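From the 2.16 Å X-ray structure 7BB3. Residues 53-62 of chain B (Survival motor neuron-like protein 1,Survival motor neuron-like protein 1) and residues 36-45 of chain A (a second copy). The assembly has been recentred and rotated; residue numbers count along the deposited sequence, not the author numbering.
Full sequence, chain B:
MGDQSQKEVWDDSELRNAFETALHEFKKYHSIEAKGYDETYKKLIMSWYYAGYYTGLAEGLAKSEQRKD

Chain B, residues 53-62: YYTGLAEGLA
Chain A 36-45: GYDETYKKLI

Both stretches are helical throughout, with phi/psi values scattered around -65/-40 and regular i to i+4 hydrogen bonds, such as B:Ala58 N to B:Tyr54 O at 3.1 Å and A:Leu44 N to A:Thr40 O at 3.0 Å. The helices run in roughly opposite directions, 144° between their N-to-C vectors (signed crossing angle -144°), and their axes approach to 9.1 Å. Register is set by B:Tyr54 opposite A:Leu44, CA to CA 5.1 Å, and by B:Ala58 near A:Tyr41, CA to CA 7.5 Å. No hydrogen bond or salt bridge crosses between the stretches, so the 483 Å² they bury, both sides summed, is contact of side chains and backbone.

B:Tyr54 (chi1 m, -71°; chi2 -69°) points toward chain A. Its CB lies 3.8 Å from A:Leu44 CA, a close approach between backbone and side chain. Its ring receives A:Lys43 CB over one face, 3.9 Å from the centroid and 16° off the normal, a CH-pi contact, while B:Tyr54 OH lies 3.5 Å from A:Lys43 CD. The lysine side chain, m at chi1 and extended thereafter (chi2 to chi4 t), lends its methylenes to the aromatic ring and leads its charged end away.

A:Leu44 (t, p) bends its end nearer chain B, placing CD1 4.0 Å from B:Tyr54 CB and 3.7 Å from B:Thr55 N, with CD2 4.4 Å from B:Ala58 CB. The small methyl of B:Ala58 also meets A:Tyr41, whose ring end swings back (chi1 -92°, chi2 76°) to bring CZ within 4.1 Å of that CB. One turn on, B:Leu61 (m, t) offers CB to A:Tyr37 CE2 at 4.1 Å; that tyrosine (chi1 -84°, chi2 73°) starts sideways, but its long aromatic side chain brings its end nearer, giving buried, apolar B:Leu61 a carbon surface.

A:Thr40 (m) returns its hydroxyl to its own helix, OG1 to A:Gly36 O at 3.0 Å, leaving CG2 4.3 Å from B:Leu57 CD2 (t, p).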

# COMPACT_ATOMS: atom_id res chain seq x y z
N TYR B 53 5.40 3.55 -2.01
CA TYR B 53 6.06 4.83 -2.22
C TYR B 53 6.44 5.48 -0.89
O TYR B 53 7.61 5.79 -0.65
CB TYR B 53 5.15 5.77 -3.02
CG TYR B 53 5.75 7.14 -3.23
CD1 TYR B 53 6.77 7.33 -4.15
CD2 TYR B 53 5.31 8.24 -2.51
CE1 TYR B 53 7.34 8.57 -4.34
CE2 TYR B 53 5.87 9.49 -2.69
CZ TYR B 53 6.88 9.65 -3.61
OH TYR B 53 7.44 10.89 -3.80
N TYR B 54 5.46 5.67 -0.01
CA TYR B 54 5.74 6.41 1.22
C TYR B 54 6.59 5.60 2.19
O TYR B 54 7.34 6.18 2.98
CB TYR B 54 4.43 6.83 1.88
CG TYR B 54 3.75 7.93 1.11
CD1 TYR B 54 4.30 9.21 1.05
CD2 TYR B 54 2.58 7.70 0.41
CE1 TYR B 54 3.70 10.21 0.33
CE2 TYR B 54 1.97 8.70 -0.32
CZ TYR B 54 2.54 9.96 -0.35
OH TYR B 54 1.93 10.96 -1.07
N THR B 55 6.51 4.27 2.13
CA THR B 55 7.42 3.46 2.94
C THR B 55 8.85 3.63 2.47
O THR B 55 9.77 3.73 3.29
CB THR B 55 7.02 1.99 2.89
OG1 THR B 55 5.65 1.85 3.30
CG2 THR B 55 7.91 1.17 3.82
N GLY B 56 9.07 3.65 1.16
CA GLY B 56 10.43 3.78 0.66
C GLY B 56 10.98 5.18 0.87
O GLY B 56 12.15 5.34 1.23
N LEU B 57 10.13 6.19 0.69
CA LEU B 57 10.54 7.57 0.94
C LEU B 57 11.02 7.75 2.37
O LEU B 57 12.12 8.25 2.61
CB LEU B 57 9.37 8.50 0.64
CG LEU B 57 9.64 10.00 0.62
CD1 LEU B 57 10.72 10.34 -0.39
CD2 LEU B 57 8.35 10.76 0.32
N ALA B 58 10.21 7.33 3.35
CA ALA B 58 10.59 7.49 4.75
C ALA B 58 11.92 6.80 5.04
O ALA B 58 12.78 7.37 5.73
CB ALA B 58 9.49 6.94 5.65
N GLU B 59 12.10 5.58 4.53
CA GLU B 59 13.38 4.90 4.72
C GLU B 59 14.52 5.68 4.07
O GLU B 59 15.64 5.70 4.59
CB GLU B 59 13.32 3.49 4.15
CG GLU B 59 12.30 2.60 4.83
CD GLU B 59 12.28 1.19 4.27
OE1 GLU B 59 13.15 0.87 3.43
OE2 GLU B 59 11.39 0.41 4.67
N GLY B 60 14.25 6.32 2.93
CA GLY B 60 15.31 7.04 2.24
C GLY B 60 15.68 8.33 2.95
O GLY B 60 16.85 8.70 3.00
N LEU B 61 14.69 9.02 3.51
CA LEU B 61 14.97 10.23 4.27
C LEU B 61 15.71 9.91 5.56
O LEU B 61 16.63 10.64 5.95
CB LEU B 61 13.66 10.95 4.58
CG LEU B 61 12.91 11.50 3.38
CD1 LEU B 61 11.58 12.09 3.82
CD2 LEU B 61 13.75 12.53 2.65
N ALA B 62 15.34 8.81 6.23
CA ALA B 62 15.99 8.46 7.49
C ALA B 62 17.49 8.29 7.31
O ALA B 62 18.27 8.64 8.19
CB ALA B 62 15.36 7.19 8.06
N GLY A 36 7.19 19.58 6.91
CA GLY A 36 7.14 18.70 5.76
C GLY A 36 7.33 17.24 6.12
O GLY A 36 6.66 16.37 5.57
N TYR A 37 8.25 16.96 7.04
CA TYR A 37 8.43 15.58 7.49
C TYR A 37 7.18 15.06 8.19
O TYR A 37 6.90 13.85 8.16
CB TYR A 37 9.62 15.47 8.44
CG TYR A 37 10.97 15.34 7.77
CD1 TYR A 37 11.56 16.42 7.14
CD2 TYR A 37 11.66 14.13 7.80
CE1 TYR A 37 12.80 16.30 6.53
CE2 TYR A 37 12.89 14.00 7.20
CZ TYR A 37 13.46 15.09 6.57
OH TYR A 37 14.69 14.96 5.96
N ASP A 38 6.42 15.95 8.85
CA ASP A 38 5.22 15.52 9.55
C ASP A 38 4.14 15.10 8.56
O ASP A 38 3.59 14.00 8.67
CB ASP A 38 4.72 16.66 10.44
CG ASP A 38 3.59 16.24 11.35
OD1 ASP A 38 3.83 15.40 12.24
OD2 ASP A 38 2.47 16.76 11.19
N GLU A 39 3.83 15.96 7.59
CA GLU A 39 2.84 15.61 6.58
C GLU A 39 3.24 14.34 5.84
O GLU A 39 2.38 13.53 5.47
CB GLU A 39 2.65 16.77 5.60
CG GLU A 39 2.26 18.08 6.27
CD GLU A 39 0.94 17.99 7.02
OE1 GLU A 39 -0.04 17.47 6.44
OE2 GLU A 39 0.89 18.43 8.19
N THR A 40 4.54 14.14 5.61
CA THR A 40 4.99 12.92 4.95
C THR A 40 4.59 11.68 5.74
O THR A 40 4.10 10.70 5.17
CB THR A 40 6.51 12.95 4.75
OG1 THR A 40 6.84 13.96 3.78
CG2 THR A 40 7.03 11.60 4.28
N TYR A 41 4.78 11.71 7.07
CA TYR A 41 4.45 10.54 7.87
C TYR A 41 2.95 10.33 8.02
O TYR A 41 2.51 9.20 8.28
CB TYR A 41 5.11 10.64 9.25
CG TYR A 41 6.46 9.97 9.29
CD1 TYR A 41 7.57 10.57 8.71
CD2 TYR A 41 6.63 8.73 9.89
CE1 TYR A 41 8.81 9.96 8.73
CE2 TYR A 41 7.86 8.11 9.92
CZ TYR A 41 8.95 8.73 9.34
OH TYR A 41 10.18 8.12 9.36
N LYS A 42 2.14 11.38 7.85
CA LYS A 42 0.69 11.20 7.86
C LYS A 42 0.23 10.50 6.59
O LYS A 42 -0.63 9.61 6.64
CB LYS A 42 -0.01 12.54 8.02
CG LYS A 42 0.12 13.16 9.40
CD LYS A 42 -0.46 14.56 9.43
CE LYS A 42 -0.24 15.21 10.78
NZ LYS A 42 -0.66 16.64 10.80
N LYS A 43 0.77 10.89 5.44
CA LYS A 43 0.45 10.21 4.19
C LYS A 43 0.92 8.75 4.24
O LYS A 43 0.27 7.86 3.68
CB LYS A 43 1.09 10.93 3.01
CG LYS A 43 0.62 12.36 2.82
CD LYS A 43 1.38 13.01 1.67
CE LYS A 43 0.98 14.46 1.48
NZ LYS A 43 1.83 15.13 0.45
N LEU A 44 2.06 8.50 4.89
CA LEU A 44 2.50 7.13 5.10
C LEU A 44 1.44 6.31 5.80
O LEU A 44 1.18 5.15 5.44
CB LEU A 44 3.80 7.14 5.91
CG LEU A 44 4.33 5.82 6.47
CD1 LEU A 44 4.72 4.86 5.37
CD2 LEU A 44 5.51 6.11 7.39
N ILE A 45 0.80 6.89 6.82
CA ILE A 45 -0.14 6.14 7.65
C ILE A 45 -1.46 5.94 6.92
O ILE A 45 -2.03 4.84 6.95
CB ILE A 45 -0.34 6.87 8.99
CG1 ILE A 45 0.93 6.76 9.84
CG2 ILE A 45 -1.55 6.32 9.73
CD1 ILE A 45 0.94 7.65 11.06